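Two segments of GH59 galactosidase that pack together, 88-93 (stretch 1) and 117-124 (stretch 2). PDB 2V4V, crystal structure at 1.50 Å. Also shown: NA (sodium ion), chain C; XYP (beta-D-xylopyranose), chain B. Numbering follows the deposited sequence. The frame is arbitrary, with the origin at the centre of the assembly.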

# COMPACT_ATOMS: atom_id res chain seq x y z
N ASP A 88 3.79 -14.45 10.01
CA ASP A 88 5.06 -13.89 10.45
C ASP A 88 5.22 -12.50 9.88
O ASP A 88 4.83 -12.27 8.74
CB ASP A 88 6.20 -14.78 9.97
CG ASP A 88 7.53 -14.43 10.63
OD1 ASP A 88 7.77 -14.98 11.73
OD2 ASP A 88 8.29 -13.62 10.07
N TRP A 89 5.83 -11.58 10.65
CA TRP A 89 6.03 -10.22 10.15
C TRP A 89 6.95 -10.11 8.94
O TRP A 89 6.98 -9.06 8.29
CB TRP A 89 6.61 -9.31 11.24
CG TRP A 89 5.61 -9.00 12.33
CD1 TRP A 89 5.72 -9.31 13.67
CD2 TRP A 89 4.34 -8.35 12.17
NE1 TRP A 89 4.58 -8.90 14.35
CE2 TRP A 89 3.72 -8.31 13.45
CE3 TRP A 89 3.64 -7.83 11.07
CZ2 TRP A 89 2.45 -7.73 13.66
CZ3 TRP A 89 2.38 -7.22 11.28
CH2 TRP A 89 1.79 -7.21 12.56
N GLN A 90 7.72 -11.17 8.68
CA GLN A 90 8.69 -11.14 7.57
C GLN A 90 8.54 -12.31 6.58
O GLN A 90 9.49 -12.64 5.87
CB GLN A 90 10.13 -11.03 8.12
CG GLN A 90 10.40 -9.73 8.91
CD GLN A 90 10.36 -8.48 8.01
OE1 GLN A 90 10.51 -8.57 6.77
NE2 GLN A 90 10.19 -7.31 8.63
N THR A 91 7.32 -12.89 6.50
CA THR A 91 6.98 -13.84 5.46
C THR A 91 5.90 -13.18 4.60
O THR A 91 4.82 -12.89 5.12
CB THR A 91 6.41 -15.10 6.09
OG1 THR A 91 7.44 -15.74 6.86
CG2 THR A 91 5.83 -16.04 5.01
N TYR A 92 6.27 -12.87 3.36
CA TYR A 92 5.43 -12.02 2.48
C TYR A 92 4.61 -12.85 1.51
O TYR A 92 4.95 -13.98 1.16
CB TYR A 92 6.26 -10.97 1.73
CG TYR A 92 6.90 -9.97 2.67
CD1 TYR A 92 6.40 -8.68 2.80
CD2 TYR A 92 7.99 -10.36 3.50
CE1 TYR A 92 6.96 -7.77 3.67
CE2 TYR A 92 8.58 -9.45 4.40
CZ TYR A 92 8.03 -8.15 4.50
OH TYR A 92 8.55 -7.20 5.38
N THR A 93 3.53 -12.21 1.06
CA THR A 93 2.68 -12.75 0.01
C THR A 93 2.13 -11.58 -0.83
O THR A 93 2.48 -10.43 -0.56
CB THR A 93 1.55 -13.57 0.61
OG1 THR A 93 0.96 -14.39 -0.42
CG2 THR A 93 0.53 -12.67 1.32
NA NA C . 10.55 -2.36 -0.01
O1 XYP B . 7.81 -5.64 16.39
C1 XYP B . 7.23 -4.95 15.30
C2 XYP B . 7.83 -5.58 14.05
C3 XYP B . 7.24 -4.93 12.81
C4 XYP B . 5.71 -4.90 12.90
C5 XYP B . 5.27 -4.35 14.26
O2 XYP B . 9.23 -5.35 13.96
O3 XYP B . 7.65 -5.62 11.64
O4 XYP B . 5.15 -4.09 11.90
O5 XYP B . 5.86 -5.10 15.30
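Stretch 2 (117-124) GYLFNLNW

The most unusual feature of this contact is that a sugar lies over a ring from each stretch: β-D-xylopyranose lies over one face of the Trp89 ring, with CD2 of Trp89 3.8 Å from C4 of the sugar, and over one face of the Tyr118 ring, where CD2 of Tyr118 is 3.7 Å from its C5. It illustrates a general principle, that aromatic side chains from separate parts of a chain can together offer ring faces to a carbohydrate. Stretch 1 turns a corner at Trp89 and Gln90 within a type I turn from Asp88 to Thr91, and Gln90 N donates to Asp88 OD2 (2.9 Å). Stretch 2 runs as loop through Phe120 and as strand from Asn121 to Trp124; the touching parts, Trp89 to Tyr92 and Tyr118 to Asn123, run in broadly the same direction, 37° apart. The two backbones stand apart at these points, Trp89 CA lying 6.7 Å from Asn121 CA and Tyr92 CA 8.2 Å from Asn123 CA, and side chains span much of the space between. On stretch 1, Trp89 has the most area covered: its CH2 meets Tyr118 CB at 3.5 Å, its ring edge approaches Phe120, CZ3 to CA at 3.8 Å, and its O lies 2.8 Å from Asn121 OD1. Farther along, Tyr92 CE1 packs on Asn123 CB at 3.8 Å, and Tyr92 OH donates to Gln90 OE1 (2.8 Å).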

# COMPACT_ATOMS: atom_id res chain seq x y z
N GLY A 117 -4.28 -3.12 17.07
CA GLY A 117 -2.96 -3.72 16.98
C GLY A 117 -2.30 -3.43 15.64
O GLY A 117 -2.80 -2.63 14.86
N TYR A 118 -1.17 -4.09 15.38
CA TYR A 118 -0.47 -3.87 14.12
C TYR A 118 -1.13 -4.69 13.02
O TYR A 118 -1.60 -5.82 13.26
CB TYR A 118 0.94 -4.32 14.28
CG TYR A 118 1.73 -3.50 15.26
CD1 TYR A 118 2.03 -2.16 15.01
CD2 TYR A 118 2.24 -4.09 16.41
CE1 TYR A 118 2.80 -1.42 15.92
CE2 TYR A 118 3.02 -3.36 17.31
CZ TYR A 118 3.32 -2.03 17.04
OH TYR A 118 4.10 -1.31 17.94
N LEU A 119 -1.17 -4.11 11.82
CA LEU A 119 -1.94 -4.71 10.74
C LEU A 119 -1.10 -5.57 9.77
O LEU A 119 -1.39 -6.78 9.56
CB LEU A 119 -2.69 -3.62 9.96
CG LEU A 119 -3.57 -2.70 10.82
CD1 LEU A 119 -4.24 -1.76 9.90
CD2 LEU A 119 -4.60 -3.41 11.66
N PHE A 120 -0.10 -4.95 9.13
CA PHE A 120 0.73 -5.70 8.16
C PHE A 120 1.95 -4.83 7.88
O PHE A 120 1.99 -3.63 8.31
CB PHE A 120 -0.03 -5.95 6.83
CG PHE A 120 -0.87 -4.74 6.36
CD1 PHE A 120 -0.29 -3.62 5.76
CD2 PHE A 120 -2.27 -4.72 6.61
CE1 PHE A 120 -1.11 -2.51 5.40
CE2 PHE A 120 -3.07 -3.64 6.24
CZ PHE A 120 -2.50 -2.55 5.63
N ASN A 121 2.96 -5.45 7.26
CA ASN A 121 4.15 -4.75 6.74
C ASN A 121 4.02 -4.71 5.21
O ASN A 121 3.52 -5.69 4.60
CB ASN A 121 5.44 -5.53 7.10
CG ASN A 121 5.74 -5.52 8.58
OD1 ASN A 121 6.49 -6.40 9.10
ND2 ASN A 121 5.14 -4.59 9.28
N LEU A 122 4.51 -3.62 4.60
CA LEU A 122 4.36 -3.44 3.13
C LEU A 122 5.75 -3.29 2.56
O LEU A 122 6.47 -2.39 2.95
CB LEU A 122 3.50 -2.20 2.82
CG LEU A 122 3.35 -1.77 1.37
CD1 LEU A 122 2.53 -2.83 0.56
CD2 LEU A 122 2.59 -0.44 1.37
N ASN A 123 6.11 -4.18 1.63
CA ASN A 123 7.42 -4.15 1.01
C ASN A 123 7.43 -3.24 -0.23
O ASN A 123 8.18 -2.27 -0.33
CB ASN A 123 7.83 -5.60 0.68
CG ASN A 123 9.19 -5.70 0.01
OD1 ASN A 123 9.89 -4.69 -0.22
ND2 ASN A 123 9.59 -6.94 -0.31
N TRP A 124 6.51 -3.50 -1.16
CA TRP A 124 6.38 -2.72 -2.39
C TRP A 124 4.96 -2.92 -2.93
O TRP A 124 4.23 -3.75 -2.43
CB TRP A 124 7.46 -3.11 -3.43
CG TRP A 124 7.48 -4.55 -3.83
CD1 TRP A 124 8.29 -5.53 -3.31
CD2 TRP A 124 6.65 -5.21 -4.81
NE1 TRP A 124 8.04 -6.73 -3.90
CE2 TRP A 124 7.05 -6.56 -4.84
CE3 TRP A 124 5.67 -4.76 -5.71
CZ2 TRP A 124 6.45 -7.50 -5.69
CZ3 TRP A 124 5.05 -5.70 -6.54
CH2 TRP A 124 5.47 -7.05 -6.53
O HOH W 1 12.97 -2.18 -0.53